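Local atomic coordinates of bifunctional protein PutA (Bdellovibrio bacteriovorus, PDB entry 5UR2), a protein that probably oxidises L-proline to L-glutamate in two steps, joining an FAD-dependent proline dehydrogenase to an NAD-dependent L-glutamate gamma-semialdehyde dehydrogenase. Residues 543-548 and 659-664; 556-561 and 655-660; 742-747 and 961-966. All blocks are in the same frame, centred on the assembly; numbering follows the deposited sequence.

Interaction 1. Residues 543-548 and 659-664; sequences QTAYKT and GNTVVM
T661 OG1 donates a hydrogen bond to the carbonyl of A542, one residue ahead of 543-548, and lies 3.7 Å from Y546 CB. The setting is the Rossmann-type domain of the aldehyde dehydrogenase module. T661 stands where the beta-alpha-beta crossover 623-638, 646-657, 661-665 enters its second strand, and helix 532-549 packs beside that entry. The axes of the helix and strand segments approach to 8.1 Å with their directions 153° apart, closer to antiparallel than to crossed.

The first torsion of T661 divides the work: OG1 sits between the backbone N and the carbonyl carbon (chi1 60°), while CG2 is anti to the carbonyl carbon. CG2, the apolar branch, presses on the helix backbone, 3.5 Å from Y546 CA, and A545 CB is 4.1 Å from T661 CG2. The CA atoms of Y546 and T661 are only 5.5 Å apart, which shows how closely the strand entry approaches the helix surface.

Y546 has CG anti to its backbone N (chi1 176°), and its ring extends past T661 beside the turn at G659-N660. Its phenolic oxygen is hydrogen-bonded to S631 OG, which ties the far end of the ring to strand 623-638. Nearer the backbone, the rim of the ring abuts a carbonyl: G659 O lies close to the ring plane at the edge, 3.2 Å from Y546 CE1.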
# COMPACT_ATOMS: atom_id res chain seq x y z
N GLN B 543 -8.37 24.76 -14.79
CA GLN B 543 -7.65 24.06 -15.85
C GLN B 543 -6.34 24.78 -16.18
O GLN B 543 -5.29 24.13 -16.29
CB GLN B 543 -8.54 23.93 -17.09
CG GLN B 543 -7.92 23.16 -18.24
CD GLN B 543 -7.64 21.70 -17.91
OE1 GLN B 543 -8.31 21.10 -17.06
NE2 GLN B 543 -6.64 21.12 -18.56
N THR B 544 -6.37 26.10 -16.27
CA THR B 544 -5.13 26.85 -16.51
C THR B 544 -4.14 26.60 -15.37
O THR B 544 -2.96 26.33 -15.60
CB THR B 544 -5.42 28.34 -16.64
OG1 THR B 544 -6.16 28.57 -17.83
CG2 THR B 544 -4.13 29.17 -16.70
N ALA B 545 -4.63 26.69 -14.13
CA ALA B 545 -3.76 26.49 -12.99
C ALA B 545 -3.19 25.07 -12.95
O ALA B 545 -2.03 24.87 -12.58
CB ALA B 545 -4.53 26.79 -11.70
N TYR B 546 -3.96 24.07 -13.39
CA TYR B 546 -3.49 22.69 -13.32
C TYR B 546 -2.20 22.49 -14.10
O TYR B 546 -1.35 21.68 -13.70
CB TYR B 546 -4.58 21.74 -13.82
CG TYR B 546 -4.14 20.30 -13.86
CD1 TYR B 546 -3.87 19.61 -12.69
CD2 TYR B 546 -3.98 19.65 -15.08
CE1 TYR B 546 -3.43 18.29 -12.73
CE2 TYR B 546 -3.57 18.33 -15.13
CZ TYR B 546 -3.29 17.66 -13.95
OH TYR B 546 -2.86 16.35 -13.98
N LYS B 547 -2.01 23.25 -15.19
CA LYS B 547 -0.84 23.11 -16.05
C LYS B 547 0.47 23.31 -15.30
O LYS B 547 1.47 22.64 -15.58
CB LYS B 547 -0.95 24.11 -17.21
CG LYS B 547 0.18 24.07 -18.21
CD LYS B 547 0.08 25.23 -19.20
CE LYS B 547 1.03 25.03 -20.38
NZ LYS B 547 0.87 23.68 -21.00
N THR B 548 0.50 24.23 -14.33
CA THR B 548 1.70 24.43 -13.52
C THR B 548 1.61 23.78 -12.14
O THR B 548 2.63 23.32 -11.63
CB THR B 548 2.00 25.93 -13.36
OG1 THR B 548 0.83 26.62 -12.90
CG2 THR B 548 2.46 26.55 -14.69
N GLY B 659 -1.96 16.97 -6.41
CA GLY B 659 -1.58 17.66 -7.62
C GLY B 659 -2.74 18.07 -8.51
O GLY B 659 -2.51 18.49 -9.64
N ASN B 660 -3.97 17.89 -8.07
CA ASN B 660 -5.11 18.35 -8.86
C ASN B 660 -5.47 19.78 -8.49
O ASN B 660 -5.11 20.28 -7.42
CB ASN B 660 -6.30 17.42 -8.66
CG ASN B 660 -5.95 15.97 -8.93
OD1 ASN B 660 -5.88 15.54 -10.10
ND2 ASN B 660 -5.71 15.20 -7.85
N THR B 661 -6.21 20.44 -9.38
CA THR B 661 -6.84 21.70 -9.01
C THR B 661 -8.32 21.44 -8.73
O THR B 661 -8.85 20.36 -9.03
CB THR B 661 -6.65 22.77 -10.09
OG1 THR B 661 -7.22 22.34 -11.33
CG2 THR B 661 -5.15 23.03 -10.30
N VAL B 662 -8.98 22.43 -8.13
CA VAL B 662 -10.27 22.21 -7.47
C VAL B 662 -11.24 23.34 -7.78
O VAL B 662 -10.87 24.52 -7.73
CB VAL B 662 -10.09 22.09 -5.94
CG1 VAL B 662 -11.45 22.06 -5.26
CG2 VAL B 662 -9.27 20.85 -5.59
N VAL B 663 -12.48 22.99 -8.09
CA VAL B 663 -13.61 23.91 -8.00
C VAL B 663 -14.52 23.34 -6.92
O VAL B 663 -15.06 22.23 -7.08
CB VAL B 663 -14.37 24.05 -9.32
CG1 VAL B 663 -15.53 25.04 -9.13
CG2 VAL B 663 -13.43 24.50 -10.43
N MET B 664 -14.68 24.05 -5.82
CA MET B 664 -15.52 23.57 -4.73
C MET B 664 -16.85 24.32 -4.74
O MET B 664 -16.87 25.55 -4.84
CB MET B 664 -14.82 23.68 -3.37
CG MET B 664 -14.40 25.08 -2.96
SD MET B 664 -13.90 25.06 -1.22
CE MET B 664 -12.72 26.37 -1.16

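Interaction 2. Residues 556-561 and 655-660; sequences QRAALV and AAVAGN
R557 holds V657 O side-on with two nitrogens: NE at 2.9 Å and NH2 at 3.0 Å from that oxygen. The acceptor lies in the guanidinium plane, and both donors reach it from the same face of its carbonyl plane. NE stands well above that plane, whereas NH2 is tilted from it by only 22°. The contact joins helix 554-570 to the C-terminal end of helix 646-657, the helix of a Rossmann beta-alpha-beta crossover, where G659 (phi 95°) closes a Schellman motif.

The arginine chain leaves its helix with CG beside the backbone N and CD extended, then bends at chi3 (-52°), which swings NE toward the helix end. One face of the guanidinium lies over G659, whose CA is 3.4 Å above its plane and over its centre. R557 NE also comes near G659 N, but both are donors; the latter bonds to A656 O instead, and A656 O is reached as well by the indole nitrogen of W549.

Toward A558 and V561 the contact is apolar. V657 CG2, anti to its backbone N, enters the surface of helix 554-570, 3.8 Å from A558 CA. V561 crosses the V657 side chain at about a right angle, their CG2 atoms 4.0 Å apart. A605 and C601 of helix 587-611 adjoin A558 and V561 on this side.

V657 ends its helix, so its carbonyl has no helical N-H four residues further on, and the arginine supplies two donors in a buried place. The positive group next to the carbonyl-rich helix end is probably favoured electrostatically, and the guanidinium face over G659 CA adds packing to the bonds.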
# COMPACT_ATOMS: atom_id res chain seq x y z
N GLN B 556 6.27 20.53 -1.45
CA GLN B 556 5.77 21.90 -1.38
C GLN B 556 4.24 21.93 -1.35
O GLN B 556 3.65 22.78 -0.68
CB GLN B 556 6.30 22.72 -2.57
CG GLN B 556 7.81 22.94 -2.51
CD GLN B 556 8.41 23.50 -3.81
OE1 GLN B 556 7.86 24.41 -4.45
NE2 GLN B 556 9.56 22.95 -4.20
N ARG B 557 3.58 21.02 -2.07
CA ARG B 557 2.12 20.95 -1.97
C ARG B 557 1.70 20.51 -0.58
O ARG B 557 0.77 21.09 0.01
CB ARG B 557 1.54 20.02 -3.04
CG ARG B 557 1.99 20.35 -4.46
CD ARG B 557 1.11 19.63 -5.51
NE ARG B 557 0.99 18.19 -5.29
CZ ARG B 557 1.55 17.27 -6.06
NH1 ARG B 557 2.27 17.65 -7.11
NH2 ARG B 557 1.38 15.98 -5.80
N ALA B 558 2.40 19.52 -0.02
CA ALA B 558 2.11 19.06 1.34
C ALA B 558 2.35 20.16 2.37
O ALA B 558 1.61 20.26 3.36
CB ALA B 558 2.95 17.83 1.66
N ALA B 559 3.40 20.98 2.18
CA ALA B 559 3.67 22.06 3.12
C ALA B 559 2.56 23.12 3.11
O ALA B 559 2.24 23.71 4.14
CB ALA B 559 5.03 22.70 2.80
N LEU B 560 1.97 23.38 1.93
CA LEU B 560 0.82 24.29 1.87
C LEU B 560 -0.36 23.73 2.65
O LEU B 560 -1.03 24.47 3.38
CB LEU B 560 0.43 24.55 0.41
CG LEU B 560 1.34 25.57 -0.30
CD1 LEU B 560 1.03 25.72 -1.78
CD2 LEU B 560 1.20 26.93 0.38
N VAL B 561 -0.59 22.42 2.55
CA VAL B 561 -1.67 21.77 3.28
C VAL B 561 -1.39 21.77 4.79
O VAL B 561 -2.31 21.92 5.61
CB VAL B 561 -1.88 20.36 2.73
CG1 VAL B 561 -2.87 19.58 3.62
CG2 VAL B 561 -2.41 20.48 1.32
N ALA B 655 -7.58 16.20 -2.97
CA ALA B 655 -7.47 16.48 -4.40
C ALA B 655 -6.26 17.36 -4.68
O ALA B 655 -5.46 17.06 -5.57
CB ALA B 655 -8.75 17.17 -4.89
N ALA B 656 -6.12 18.45 -3.94
CA ALA B 656 -5.06 19.41 -4.21
C ALA B 656 -3.69 18.85 -3.87
O ALA B 656 -2.74 19.01 -4.66
CB ALA B 656 -5.33 20.72 -3.46
N VAL B 657 -3.55 18.18 -2.72
CA VAL B 657 -2.23 17.68 -2.36
C VAL B 657 -1.78 16.63 -3.37
O VAL B 657 -0.58 16.48 -3.63
CB VAL B 657 -2.17 17.13 -0.92
CG1 VAL B 657 -2.61 15.65 -0.87
CG2 VAL B 657 -0.76 17.26 -0.37
N ALA B 658 -2.73 15.92 -3.99
CA ALA B 658 -2.38 14.97 -5.03
C ALA B 658 -1.98 15.64 -6.34
O ALA B 658 -1.65 14.93 -7.29
CB ALA B 658 -3.54 14.01 -5.30
N GLY B 659 -1.96 16.97 -6.41
CA GLY B 659 -1.58 17.66 -7.62
C GLY B 659 -2.74 18.07 -8.51
O GLY B 659 -2.51 18.49 -9.64
N ASN B 660 -3.97 17.89 -8.07
CA ASN B 660 -5.11 18.35 -8.86
C ASN B 660 -5.47 19.78 -8.49
O ASN B 660 -5.11 20.28 -7.42
CB ASN B 660 -6.30 17.42 -8.66
CG ASN B 660 -5.95 15.97 -8.93
OD1 ASN B 660 -5.88 15.54 -10.10
ND2 ASN B 660 -5.71 15.20 -7.85

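Interaction 3. Residues 742-747 and 961-966; sequences RCIIEM and LKQYME
Strand 742-746 and segment 961-966 come nearest at I744 and Q963, whose CA atoms are 7.5 Å apart, a spacing too wide for backbone pairing, so side chains bridge the two. R742 does so with one nitrogen. Its NH1 donates to Q963 O at 3.0 Å with an N-H...O angle of 161°, and to M965 O at 3.3 Å with a more bent 140°. Both oxygens lie at the edge of the guanidinium, in its plane, but their carbonyls are turned differently: that of M965 points nearly straight at NH1, whereas NH1 stands above the carbonyl plane of Q963. The arginine chain is extended as far as CD and bends at chi3 (-67°), which turns NE off the line of the chain; NH1 then reaches the Q963 carbonyl. Q963 OE1 lies over one face, toward the rim.

Further along the strand, I744 CD1 makes a CH-pi contact with Y964. The methyl is 3.6 Å from the ring centroid and close to its normal, while I744 also slides past Q963, with CD1 3.7 Å from Q963 CB. E966 OE2 is only an electrostatic neighbour of R742; its salt bridge is to R632.

In the Rossmann-type domain, 742-746 pairs in parallel with 711-717 and ends at E746, a predicted active-site residue that takes no part here. K962 forms a salt bridge with D959 of the second subunit, and R742 packs on I951 of that subunit. The Y964 ring rests on A654 and A655 of helix 646-657, and M965 meets L611 of helix 587-611.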
# COMPACT_ATOMS: atom_id res chain seq x y z
N ARG B 742 -14.05 9.97 -12.90
CA ARG B 742 -14.10 9.15 -11.71
C ARG B 742 -14.97 9.83 -10.67
O ARG B 742 -14.79 11.03 -10.40
CB ARG B 742 -12.71 8.91 -11.13
CG ARG B 742 -12.80 8.26 -9.74
CD ARG B 742 -11.47 7.78 -9.26
NE ARG B 742 -11.01 6.66 -10.07
CZ ARG B 742 -9.72 6.41 -10.31
NH1 ARG B 742 -8.77 7.21 -9.80
NH2 ARG B 742 -9.40 5.38 -11.08
N CYS B 743 -15.89 9.07 -10.08
CA CYS B 743 -16.76 9.55 -9.01
C CYS B 743 -16.31 8.97 -7.67
O CYS B 743 -16.10 7.76 -7.57
CB CYS B 743 -18.21 9.17 -9.25
SG CYS B 743 -18.93 9.97 -10.68
N ILE B 744 -16.14 9.83 -6.68
CA ILE B 744 -15.86 9.42 -5.31
C ILE B 744 -17.08 9.82 -4.49
O ILE B 744 -17.25 11.01 -4.17
CB ILE B 744 -14.57 10.07 -4.79
CG1 ILE B 744 -13.42 9.81 -5.77
CG2 ILE B 744 -14.21 9.52 -3.39
CD1 ILE B 744 -12.15 10.63 -5.51
N ILE B 745 -17.93 8.85 -4.13
CA ILE B 745 -19.31 9.10 -3.71
C ILE B 745 -19.59 8.47 -2.34
O ILE B 745 -19.32 7.29 -2.14
CB ILE B 745 -20.32 8.53 -4.72
CG1 ILE B 745 -20.09 9.09 -6.12
CG2 ILE B 745 -21.73 8.82 -4.27
CD1 ILE B 745 -20.46 10.52 -6.25
N GLU B 746 -20.18 9.25 -1.43
CA GLU B 746 -20.73 8.75 -0.17
C GLU B 746 -22.20 9.17 -0.08
O GLU B 746 -22.51 10.35 -0.27
CB GLU B 746 -19.92 9.30 1.02
CG GLU B 746 -20.40 8.85 2.41
CD GLU B 746 -19.78 9.69 3.55
OE1 GLU B 746 -18.62 10.15 3.46
OE2 GLU B 746 -20.50 9.90 4.54
N MET B 747 -23.11 8.21 0.18
CA MET B 747 -24.55 8.46 0.01
C MET B 747 -25.45 8.10 1.20
O MET B 747 -26.68 8.07 1.03
CB MET B 747 -25.06 7.70 -1.22
CG MET B 747 -24.73 8.37 -2.53
SD MET B 747 -25.28 7.33 -3.86
CE MET B 747 -24.25 5.90 -3.59
N LEU B 961 -6.36 8.60 -0.86
CA LEU B 961 -5.66 9.58 -1.68
C LEU B 961 -5.43 9.10 -3.12
O LEU B 961 -5.46 9.91 -4.06
CB LEU B 961 -4.33 9.94 -1.03
CG LEU B 961 -3.58 11.13 -1.61
CD1 LEU B 961 -4.51 12.36 -1.60
CD2 LEU B 961 -2.29 11.37 -0.83
N LYS B 962 -5.23 7.79 -3.30
CA LYS B 962 -4.98 7.23 -4.63
C LYS B 962 -6.17 7.39 -5.58
O LYS B 962 -5.98 7.39 -6.81
CB LYS B 962 -4.63 5.74 -4.52
CG LYS B 962 -3.30 5.47 -3.78
CD LYS B 962 -3.11 3.98 -3.58
CE LYS B 962 -1.82 3.68 -2.89
NZ LYS B 962 -1.55 2.22 -2.85
N GLN B 963 -7.38 7.53 -5.05
CA GLN B 963 -8.56 7.76 -5.90
C GLN B 963 -8.46 9.07 -6.67
O GLN B 963 -9.14 9.24 -7.69
CB GLN B 963 -9.83 7.76 -5.05
CG GLN B 963 -10.24 6.41 -4.48
CD GLN B 963 -10.86 5.53 -5.54
OE1 GLN B 963 -10.17 4.78 -6.23
NE2 GLN B 963 -12.17 5.66 -5.73
N TYR B 964 -7.66 10.01 -6.18
CA TYR B 964 -7.44 11.29 -6.84
C TYR B 964 -6.24 11.27 -7.77
O TYR B 964 -5.83 12.33 -8.26
CB TYR B 964 -7.25 12.40 -5.78
CG TYR B 964 -8.50 12.64 -4.96
CD1 TYR B 964 -8.77 11.88 -3.82
CD2 TYR B 964 -9.41 13.61 -5.33
CE1 TYR B 964 -9.92 12.10 -3.07
CE2 TYR B 964 -10.55 13.85 -4.60
CZ TYR B 964 -10.80 13.10 -3.47
OH TYR B 964 -11.96 13.36 -2.77
N MET B 965 -5.69 10.08 -8.06
CA MET B 965 -4.46 9.95 -8.83
C MET B 965 -4.63 8.82 -9.84
O MET B 965 -5.64 8.10 -9.84
CB MET B 965 -3.25 9.70 -7.90
CG MET B 965 -3.01 10.87 -6.96
SD MET B 965 -1.51 10.80 -5.96
CE MET B 965 -1.73 9.24 -5.13
N GLU B 966 -3.66 8.71 -10.75
CA GLU B 966 -3.50 7.61 -11.68
C GLU B 966 -2.19 6.88 -11.39
O GLU B 966 -1.15 7.53 -11.21
CB GLU B 966 -3.48 8.07 -13.16
CG GLU B 966 -4.80 8.54 -13.72
CD GLU B 966 -5.78 7.43 -13.87
OE1 GLU B 966 -5.35 6.29 -14.19
OE2 GLU B 966 -7.00 7.68 -13.66

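All three interactions lie in the aldehyde dehydrogenase module and converge on the end of helix 646-657. Interactions 1 and 2 share G659 and N660: one packs helix 532-549 against the strand that follows the turn, the other packs helix 554-570 against the helix that precedes it. Both are buried, but 1 is mainly van der Waals contact, whereas 2 adds an arginine clamp. Interaction 3 is partly buried and reaches the subunit interface; its arginine spreads one nitrogen over two carbonyls, while that of 2 directs two nitrogens at one. N660 ND2 probably bonds to Y964 O at 2.9 Å, linking the shared turn to interaction 3.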